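PDB 7CUI: protection of telomeres protein 1 from Schizosaccharomyces pombe, which binds single-stranded telomeric DNA to protect the 3' overhang and regulates telomerase and telomere length, this chain being its C-terminal portion. Local coordinates for residues D165-P173 against F186-T196; L29-I37 against P48-Q56. All coordinates share one frame; numbering follows the deposited sequence.

How the contacts relate
From the N terminus, contact 2 comes first: the run L29-I37 enters helix 34-38, and the short excursion that follows brings the chain back as strand 49-73, whose beginning packs against the helix. Contact 1 closes much later, where strand 163-171 turns through residues partly missing from the model and returns as strand 190-198. The two closures follow in series, neither nested nor crossed. They meet in space because strands 49-73 and 163-171 are sheet neighbours: I166 N probably hydrogen-bonds to L53 O, and E170 forms a salt bridge with R49. Contact 1 pairs two strands of the mixed sheet, and contact 2 packs helix 34-38 and the run before it against a third.

Contact 1 of 2, residues D165-P173 against F186-T196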
loop_
_atom_site.group_PDB
_atom_site.type_symbol
_atom_site.label_atom_id
_atom_site.label_comp_id
_atom_site.label_asym_id
_atom_site.label_seq_id
_atom_site.Cartn_x
_atom_site.Cartn_y
_atom_site.Cartn_z
ATOM N N ASP A 165 -3.860 11.933 -2.170
ATOM C CA ASP A 165 -2.425 12.095 -2.337
ATOM C C ASP A 165 -1.721 11.046 -1.486
ATOM O O ASP A 165 -2.178 10.729 -0.390
ATOM C CB ASP A 165 -1.973 13.522 -2.016
ATOM C CG ASP A 165 -2.385 14.545 -3.063
ATOM O OD1 ASP A 165 -2.529 14.157 -4.237
ATOM O OD2 ASP A 165 -2.559 15.724 -2.692
ATOM N N ILE A 166 -0.616 10.503 -2.011
ATOM C CA ILE A 166 0.141 9.446 -1.357
ATOM C C ILE A 166 1.628 9.771 -1.484
ATOM O O ILE A 166 2.068 10.228 -2.536
ATOM C CB ILE A 166 -0.208 8.074 -1.984
ATOM C CG1 ILE A 166 0.410 6.893 -1.234
ATOM C CG2 ILE A 166 0.163 8.035 -3.458
ATOM C CD1 ILE A 166 -0.002 6.805 0.211
ATOM N N TYR A 167 2.386 9.555 -0.400
ATOM C CA TYR A 167 3.838 9.628 -0.468
ATOM C C TYR A 167 4.399 8.214 -0.544
ATOM O O TYR A 167 3.952 7.333 0.186
ATOM C CB TYR A 167 4.441 10.282 0.777
ATOM C CG TYR A 167 3.961 11.667 1.122
ATOM C CD1 TYR A 167 3.420 12.512 0.169
ATOM C CD2 TYR A 167 4.096 12.151 2.414
ATOM C CE1 TYR A 167 2.993 13.791 0.496
ATOM C CE2 TYR A 167 3.679 13.426 2.758
ATOM C CZ TYR A 167 3.127 14.251 1.795
ATOM O OH TYR A 167 2.712 15.506 2.132
ATOM N N VAL A 168 5.388 8.010 -1.418
ATOM C CA VAL A 168 6.048 6.718 -1.524
ATOM C C VAL A 168 7.554 6.915 -1.403
ATOM O O VAL A 168 8.098 7.894 -1.909
ATOM C CB VAL A 168 5.679 5.961 -2.818
ATOM C CG1 VAL A 168 4.181 5.723 -2.934
ATOM C CG2 VAL A 168 6.226 6.631 -4.073
ATOM N N LYS A 169 8.207 5.978 -0.708
ATOM C CA LYS A 169 9.657 5.913 -0.683
ATOM C C LYS A 169 10.113 4.726 -1.529
ATOM O O LYS A 169 9.690 3.595 -1.304
ATOM C CB LYS A 169 10.202 5.908 0.750
ATOM C CG LYS A 169 9.566 4.926 1.724
ATOM C CD LYS A 169 9.934 5.221 3.162
ATOM C CE LYS A 169 9.048 4.498 4.153
ATOM N NZ LYS A 169 9.350 4.887 5.552
ATOM N N GLU A 170 10.957 5.024 -2.519
ATOM C CA GLU A 170 11.486 4.052 -3.461
ATOM C C GLU A 170 12.819 3.544 -2.924
ATOM O O GLU A 170 13.628 4.332 -2.439
ATOM C CB GLU A 170 11.683 4.740 -4.812
ATOM C CG GLU A 170 11.995 3.800 -5.962
ATOM C CD GLU A 170 11.970 4.498 -7.312
ATOM O OE1 GLU A 170 11.960 5.742 -7.332
ATOM O OE2 GLU A 170 11.949 3.801 -8.341
ATOM N N TYR A 171 13.037 2.229 -3.022
ATOM C CA TYR A 171 14.204 1.592 -2.433
ATOM C C TYR A 171 14.399 0.213 -3.054
ATOM O O TYR A 171 13.515 -0.294 -3.737
ATOM C CB TYR A 171 14.031 1.451 -0.918
ATOM C CG TYR A 171 12.950 0.481 -0.511
ATOM C CD1 TYR A 171 11.613 0.844 -0.552
ATOM C CD2 TYR A 171 13.259 -0.809 -0.102
ATOM C CE1 TYR A 171 10.613 -0.047 -0.200
ATOM C CE2 TYR A 171 12.272 -1.711 0.260
ATOM C CZ TYR A 171 10.943 -1.327 0.214
ATOM O OH TYR A 171 9.960 -2.204 0.570
ATOM N N ILE A 172 15.561 -0.390 -2.784
ATOM C CA ILE A 172 15.897 -1.711 -3.292
ATOM C C ILE A 172 16.256 -2.597 -2.103
ATOM O O ILE A 172 17.323 -2.420 -1.514
ATOM C CB ILE A 172 17.076 -1.624 -4.285
ATOM C CG1 ILE A 172 16.811 -0.624 -5.415
ATOM C CG2 ILE A 172 17.441 -3.003 -4.820
ATOM C CD1 ILE A 172 18.067 -0.061 -6.055
ATOM N N PRO A 173 15.410 -3.582 -1.705
ATOM C CA PRO A 173 15.724 -4.405 -0.539
ATOM C C PRO A 173 16.694 -5.525 -0.901
ATOM O O PRO A 173 16.871 -5.849 -2.076
ATOM C CB PRO A 173 14.358 -4.993 -0.165
ATOM C CG PRO A 173 13.661 -5.148 -1.499
ATOM C CD PRO A 173 14.139 -3.976 -2.338
ATOM N N PHE A 186 15.333 -2.960 -12.555
ATOM C CA PHE A 186 14.238 -2.155 -12.041
ATOM C C PHE A 186 13.190 -3.034 -11.364
ATOM O O PHE A 186 12.436 -2.557 -10.518
ATOM C CB PHE A 186 13.591 -1.343 -13.163
ATOM C CG PHE A 186 13.041 -0.014 -12.715
ATOM C CD1 PHE A 186 13.898 1.030 -12.394
ATOM C CD2 PHE A 186 11.674 0.197 -12.617
ATOM C CE1 PHE A 186 13.401 2.258 -11.984
ATOM C CE2 PHE A 186 11.179 1.426 -12.208
ATOM C CZ PHE A 186 12.041 2.453 -11.891
ATOM N N LEU A 187 13.144 -4.311 -11.770
ATOM C CA LEU A 187 12.283 -5.312 -11.160
ATOM C C LEU A 187 12.620 -5.459 -9.678
ATOM O O LEU A 187 11.877 -6.097 -8.932
ATOM C CB LEU A 187 12.486 -6.651 -11.880
ATOM C CG LEU A 187 11.628 -6.902 -13.121
ATOM C CD1 LEU A 187 11.827 -8.326 -13.627
ATOM C CD2 LEU A 187 10.153 -6.640 -12.843
ATOM N N GLN A 188 13.752 -4.875 -9.265
ATOM C CA GLN A 188 14.286 -5.084 -7.928
ATOM C C GLN A 188 13.911 -3.923 -7.012
ATOM O O GLN A 188 14.187 -3.966 -5.816
ATOM C CB GLN A 188 15.801 -5.304 -7.969
ATOM C CG GLN A 188 16.207 -6.752 -8.225
ATOM C CD GLN A 188 16.206 -7.118 -9.689
ATOM O OE1 GLN A 188 16.262 -6.258 -10.561
ATOM N NE2 GLN A 188 16.145 -8.408 -9.970
ATOM N N LYS A 189 13.272 -2.893 -7.574
ATOM C CA LYS A 189 12.824 -1.767 -6.771
ATOM C C LYS A 189 11.479 -2.096 -6.127
ATOM O O LYS A 189 10.660 -2.807 -6.706
ATOM C CB LYS A 189 12.759 -0.489 -7.613
ATOM C CG LYS A 189 14.111 0.115 -7.975
ATOM C CD LYS A 189 13.996 1.413 -8.746
ATOM C CE LYS A 189 15.254 2.256 -8.725
ATOM N NZ LYS A 189 15.450 2.942 -7.425
ATOM N N ARG A 190 11.285 -1.573 -4.910
ATOM C CA ARG A 190 10.024 -1.633 -4.187
ATOM C C ARG A 190 9.615 -0.213 -3.802
ATOM O O ARG A 190 10.466 0.664 -3.661
ATOM C CB ARG A 190 10.179 -2.487 -2.922
ATOM C CG ARG A 190 9.678 -3.922 -3.031
ATOM C CD ARG A 190 10.066 -4.629 -4.314
ATOM N NE ARG A 190 9.821 -6.061 -4.306
ATOM C CZ ARG A 190 10.194 -6.886 -5.278
ATOM N NH1 ARG A 190 10.832 -6.419 -6.338
ATOM N NH2 ARG A 190 9.934 -8.178 -5.181
ATOM N N TRP A 191 8.305 0.001 -3.632
ATOM C CA TRP A 191 7.779 1.272 -3.158
ATOM C C TRP A 191 7.008 1.066 -1.860
ATOM O O TRP A 191 6.264 0.097 -1.719
ATOM C CB TRP A 191 6.885 1.926 -4.213
ATOM C CG TRP A 191 7.629 2.303 -5.453
ATOM C CD1 TRP A 191 8.179 3.516 -5.748
ATOM C CD2 TRP A 191 7.926 1.439 -6.561
ATOM N NE1 TRP A 191 8.793 3.468 -6.970
ATOM C CE2 TRP A 191 8.653 2.208 -7.495
ATOM C CE3 TRP A 191 7.648 0.099 -6.858
ATOM C CZ2 TRP A 191 9.100 1.676 -8.704
ATOM C CZ3 TRP A 191 8.092 -0.426 -8.052
ATOM C CH2 TRP A 191 8.808 0.355 -8.963
ATOM N N ARG A 192 7.164 2.020 -0.938
ATOM C CA ARG A 192 6.551 1.938 0.374
ATOM C C ARG A 192 5.798 3.231 0.679
ATOM O O ARG A 192 6.382 4.311 0.649
ATOM C CB ARG A 192 7.632 1.666 1.421
ATOM C CG ARG A 192 7.740 0.204 1.826
ATOM C CD ARG A 192 7.386 0.071 3.289
ATOM N NE ARG A 192 8.559 -0.229 4.095
ATOM C CZ ARG A 192 8.771 0.204 5.334
ATOM N NH1 ARG A 192 7.900 1.003 5.928
ATOM N NH2 ARG A 192 9.869 -0.157 5.970
ATOM N N GLY A 193 4.501 3.103 0.982
ATOM C CA GLY A 193 3.699 4.244 1.391
ATOM C C GLY A 193 4.138 4.774 2.752
ATOM O O GLY A 193 4.667 4.016 3.567
ATOM N N PHE A 194 3.918 6.076 2.979
ATOM C CA PHE A 194 4.176 6.693 4.272
ATOM C C PHE A 194 3.544 8.084 4.323
ATOM O O PHE A 194 3.124 8.619 3.299
ATOM C CB PHE A 194 5.682 6.784 4.536
ATOM C CG PHE A 194 6.391 7.843 3.730
ATOM C CD1 PHE A 194 6.814 7.584 2.434
ATOM C CD2 PHE A 194 6.625 9.102 4.266
ATOM C CE1 PHE A 194 7.463 8.561 1.696
ATOM C CE2 PHE A 194 7.269 10.080 3.526
ATOM C CZ PHE A 194 7.690 9.807 2.242
ATOM N N GLY A 195 3.503 8.659 5.533
ATOM C CA GLY A 195 3.078 10.033 5.758
ATOM C C GLY A 195 1.656 10.295 5.269
ATOM O O GLY A 195 1.360 11.360 4.729
ATOM N N THR A 196 0.781 9.307 5.464
ATOM C CA THR A 196 -0.564 9.334 4.917
ATOM C C THR A 196 -1.504 8.676 5.921
ATOM O O THR A 196 -1.279 7.529 6.298
ATOM C CB THR A 196 -0.602 8.583 3.578
ATOM O OG1 THR A 196 0.473 9.043 2.758
ATOM C CG2 THR A 196 -1.913 8.729 2.835
#
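K169 and R192 form an antiparallel hydrogen-bonded pair in a beta hairpin with a long, partly unmodelled connection: K169 N to R192 O is 2.8 Å and R192 N to K169 O 3.0 Å. In the next such pair, nearer the turn, R190 N reaches Y171 O at 2.8 Å, almost straight at 177°, and Y171 N hydrogen-bonds back to R190 O. On the face bearing these four side chains, R190 CB lies over one side of the Y171 ring, 3.9 Å from its centroid. With chi1 at 68°, the Y171 ring folds across the partner strand, where R192 CG also meets it. Farther along, Y167 CB sits 3.7 Å from the centroid of the F194 ring, over its face. K169 and R192 run alongside one another, and D102 bridges to both, probably easing their like charges. On the other face E170 lies beside W191, its carboxylate turned 32° from the indole; K189 NZ is a long ion-pair partner of E170 OE2, while R49 and H51 hold OE1. Y171 OH hydrogen-bonds to the backbone of the chain of another protein, and R190 NH2 forms a salt bridge with an acidic side chain there. Strand 49-73 flanks strand 165-171, strand 93-99 flanks strand 190-194, and W191 packs against helix 34-38.

Contact 2 of 2, residues L29-I37 against P48-Q56; sequences LKLTTISTI and PRKHRLRVQ
A short helix and the extended run that leads into it lie against the first part of strand 49-73, in a mixed sheet. T33 is the N-cap of that helix, and just before it T32 N hydrogen-bonds to R52 O at 3.1 Å, fairly straight at 167°. From the helix, I34 and I37 press onto the strand: the I34 side chain crosses that of L53 at about a right angle, CG1 against CD2, and I37 CD1 meets the same methyl tip to tip. I37 CG1 stands 3.8 Å from the centroid of the H51 ring, almost on its normal, a CH-pi contact over the middle of one face. H51 CE1 in turn lies over a face of the R49 guanidinium. R49 NH2 hydrogen-bonds to I37 O at 3.1 Å, in the carbonyl plane on a lone pair; a bend at chi3 of -78° curls the arginine back to that oxygen. Toward the N-terminal end of the run, the backbone passes along the aliphatic part of R52, and L31 CD2 touches the guanidinium edge of R54. With an alanine in place of H51, I37 CG1 would probably lose the ring face it packs on, and E170 OE1 one of its hydrogen-bond partners. With E170 as second partner of both R49 and H51, its carboxylate may favour a protonated imidazole, though the nearby arginine would work against this.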
loop_
_atom_site.group_PDB
_atom_site.type_symbol
_atom_site.label_atom_id
_atom_site.label_comp_id
_atom_site.label_asym_id
_atom_site.label_seq_id
_atom_site.Cartn_x
_atom_site.Cartn_y
_atom_site.Cartn_z
ATOM N N LEU A 29 7.671 17.772 -0.929
ATOM C CA LEU A 29 7.680 17.010 -2.172
ATOM C C LEU A 29 6.566 17.521 -3.079
ATOM O O LEU A 29 5.488 17.862 -2.600
ATOM C CB LEU A 29 7.460 15.519 -1.889
ATOM C CG LEU A 29 8.176 14.924 -0.679
ATOM C CD1 LEU A 29 7.719 13.493 -0.446
ATOM C CD2 LEU A 29 9.689 14.992 -0.844
ATOM N N LYS A 30 6.829 17.540 -4.392
ATOM C CA LYS A 30 5.846 17.997 -5.363
ATOM C C LYS A 30 5.285 16.820 -6.159
ATOM O O LYS A 30 5.861 15.735 -6.175
ATOM C CB LYS A 30 6.421 19.097 -6.262
ATOM C CG LYS A 30 5.860 20.489 -5.999
ATOM C CD LYS A 30 6.278 21.528 -7.024
ATOM C CE LYS A 30 7.574 22.234 -6.679
ATOM N NZ LYS A 30 7.422 23.154 -5.526
ATOM N N LEU A 31 4.152 17.071 -6.825
ATOM C CA LEU A 31 3.341 16.052 -7.472
ATOM C C LEU A 31 3.956 15.646 -8.812
ATOM O O LEU A 31 4.152 16.488 -9.689
ATOM C CB LEU A 31 1.927 16.627 -7.645
ATOM C CG LEU A 31 0.898 15.734 -8.341
ATOM C CD1 LEU A 31 0.682 14.447 -7.560
ATOM C CD2 LEU A 31 -0.424 16.469 -8.517
ATOM N N THR A 32 4.261 14.343 -8.949
ATOM C CA THR A 32 4.686 13.738 -10.208
ATOM C C THR A 32 3.732 12.597 -10.570
ATOM O O THR A 32 2.666 12.479 -9.971
ATOM C CB THR A 32 6.158 13.297 -10.177
ATOM O OG1 THR A 32 6.309 12.276 -9.191
ATOM C CG2 THR A 32 7.135 14.429 -9.935
ATOM N N THR A 33 4.108 11.766 -11.555
ATOM C CA THR A 33 3.241 10.688 -12.016
ATOM C C THR A 33 3.965 9.346 -11.973
ATOM O O THR A 33 5.192 9.295 -11.911
ATOM C CB THR A 33 2.745 10.899 -13.453
ATOM O OG1 THR A 33 3.876 10.778 -14.318
ATOM C CG2 THR A 33 2.027 12.215 -13.667
ATOM N N ILE A 34 3.176 8.265 -12.047
ATOM C CA ILE A 34 3.683 6.902 -12.038
ATOM C C ILE A 34 4.430 6.632 -13.343
ATOM O O ILE A 34 5.372 5.842 -13.363
ATOM C CB ILE A 34 2.546 5.888 -11.778
ATOM C CG1 ILE A 34 1.946 6.065 -10.380
ATOM C CG2 ILE A 34 3.020 4.458 -12.000
ATOM C CD1 ILE A 34 0.662 5.298 -10.137
ATOM N N SER A 35 4.010 7.307 -14.424
ATOM C CA SER A 35 4.678 7.180 -15.708
ATOM C C SER A 35 6.115 7.678 -15.593
ATOM O O SER A 35 7.030 7.024 -16.086
ATOM C CB SER A 35 3.922 7.894 -16.795
ATOM O OG SER A 35 4.322 7.424 -18.074
ATOM N N THR A 36 6.294 8.817 -14.910
ATOM C CA THR A 36 7.594 9.450 -14.717
ATOM C C THR A 36 8.501 8.550 -13.879
ATOM O O THR A 36 9.696 8.436 -14.158
ATOM C CB THR A 36 7.443 10.847 -14.097
ATOM O OG1 THR A 36 6.627 11.629 -14.970
ATOM C CG2 THR A 36 8.759 11.560 -13.881
ATOM N N ILE A 37 7.916 7.909 -12.857
ATOM C CA ILE A 37 8.650 7.065 -11.928
ATOM C C ILE A 37 9.235 5.864 -12.668
ATOM O O ILE A 37 10.373 5.480 -12.403
ATOM C CB ILE A 37 7.758 6.655 -10.734
ATOM C CG1 ILE A 37 7.537 7.821 -9.767
ATOM C CG2 ILE A 37 8.299 5.424 -10.014
ATOM C CD1 ILE A 37 6.490 7.557 -8.711
ATOM N N PRO A 48 17.831 5.766 -3.576
ATOM C CA PRO A 48 16.501 5.937 -2.988
ATOM C C PRO A 48 15.880 7.288 -3.347
ATOM O O PRO A 48 16.554 8.316 -3.318
ATOM C CB PRO A 48 16.739 5.807 -1.477
ATOM C CG PRO A 48 18.186 6.202 -1.292
ATOM C CD PRO A 48 18.896 5.768 -2.560
ATOM N N ARG A 49 14.590 7.251 -3.705
ATOM C CA ARG A 49 13.835 8.420 -4.129
ATOM C C ARG A 49 12.589 8.562 -3.254
ATOM O O ARG A 49 12.203 7.629 -2.557
ATOM C CB ARG A 49 13.455 8.308 -5.611
ATOM C CG ARG A 49 14.635 8.299 -6.573
ATOM C CD ARG A 49 14.228 8.572 -8.009
ATOM N NE ARG A 49 13.633 7.429 -8.696
ATOM C CZ ARG A 49 12.969 7.490 -9.850
ATOM N NH1 ARG A 49 12.791 8.652 -10.460
ATOM N NH2 ARG A 49 12.477 6.387 -10.384
ATOM N N LYS A 50 11.956 9.736 -3.314
ATOM C CA LYS A 50 10.818 10.077 -2.475
ATOM C C LYS A 50 9.841 10.889 -3.324
ATOM O O LYS A 50 10.140 12.025 -3.685
ATOM C CB LYS A 50 11.331 10.899 -1.287
ATOM C CG LYS A 50 10.797 10.550 0.097
ATOM C CD LYS A 50 11.740 11.021 1.195
ATOM C CE LYS A 50 11.371 10.564 2.593
ATOM N NZ LYS A 50 10.757 11.652 3.392
ATOM N N HIS A 51 8.689 10.292 -3.667
ATOM C CA HIS A 51 7.752 10.890 -4.614
ATOM C C HIS A 51 6.395 11.163 -3.966
ATOM O O HIS A 51 6.090 10.654 -2.891
ATOM C CB HIS A 51 7.530 9.995 -5.845
ATOM C CG HIS A 51 8.757 9.361 -6.409
ATOM N ND1 HIS A 51 9.577 10.003 -7.319
ATOM C CD2 HIS A 51 9.285 8.133 -6.219
ATOM C CE1 HIS A 51 10.563 9.200 -7.656
ATOM N NE2 HIS A 51 10.408 8.047 -6.995
ATOM N N ARG A 52 5.569 11.942 -4.675
ATOM C CA ARG A 52 4.219 12.291 -4.261
ATOM C C ARG A 52 3.279 12.047 -5.436
ATOM O O ARG A 52 3.572 12.455 -6.555
ATOM C CB ARG A 52 4.167 13.773 -3.887
ATOM C CG ARG A 52 2.908 14.198 -3.149
ATOM C CD ARG A 52 3.063 15.630 -2.676
ATOM N NE ARG A 52 2.100 16.520 -3.300
ATOM C CZ ARG A 52 1.005 16.964 -2.696
ATOM N NH1 ARG A 52 0.743 16.604 -1.451
ATOM N NH2 ARG A 52 0.178 17.767 -3.341
ATOM N N LEU A 53 2.148 11.382 -5.176
ATOM C CA LEU A 53 1.238 11.010 -6.248
ATOM C C LEU A 53 -0.204 11.313 -5.852
ATOM O O LEU A 53 -0.551 11.250 -4.678
ATOM C CB LEU A 53 1.390 9.518 -6.558
ATOM C CG LEU A 53 2.812 9.022 -6.794
ATOM C CD1 LEU A 53 3.331 8.336 -5.550
ATOM C CD2 LEU A 53 2.847 8.054 -7.958
ATOM N N ARG A 54 -1.028 11.644 -6.854
ATOM C CA ARG A 54 -2.468 11.736 -6.691
ATOM C C ARG A 54 -3.076 10.506 -7.355
ATOM O O ARG A 54 -2.925 10.314 -8.563
ATOM C CB ARG A 54 -3.015 13.034 -7.293
ATOM C CG ARG A 54 -4.436 13.354 -6.853
ATOM C CD ARG A 54 -4.929 14.715 -7.293
ATOM N NE ARG A 54 -3.994 15.778 -6.944
ATOM C CZ ARG A 54 -4.244 16.766 -6.095
ATOM N NH1 ARG A 54 -5.418 16.848 -5.494
ATOM N NH2 ARG A 54 -3.318 17.677 -5.856
ATOM N N VAL A 55 -3.768 9.688 -6.552
ATOM C CA VAL A 55 -3.874 8.277 -6.883
ATOM C C VAL A 55 -5.245 7.713 -6.501
ATOM O O VAL A 55 -6.002 8.321 -5.744
ATOM C CB VAL A 55 -2.693 7.514 -6.248
ATOM C CG1 VAL A 55 -3.064 6.726 -4.999
ATOM C CG2 VAL A 55 -1.955 6.663 -7.263
ATOM N N GLN A 56 -5.537 6.532 -7.057
ATOM C CA GLN A 56 -6.760 5.774 -6.855
ATOM C C GLN A 56 -6.347 4.327 -6.605
ATOM O O GLN A 56 -5.428 3.834 -7.255
ATOM C CB GLN A 56 -7.536 5.790 -8.169
ATOM C CG GLN A 56 -9.015 6.100 -8.039
ATOM C CD GLN A 56 -9.702 6.089 -9.386
ATOM O OE1 GLN A 56 -9.071 5.937 -10.434
ATOM N NE2 GLN A 56 -11.015 6.247 -9.360
#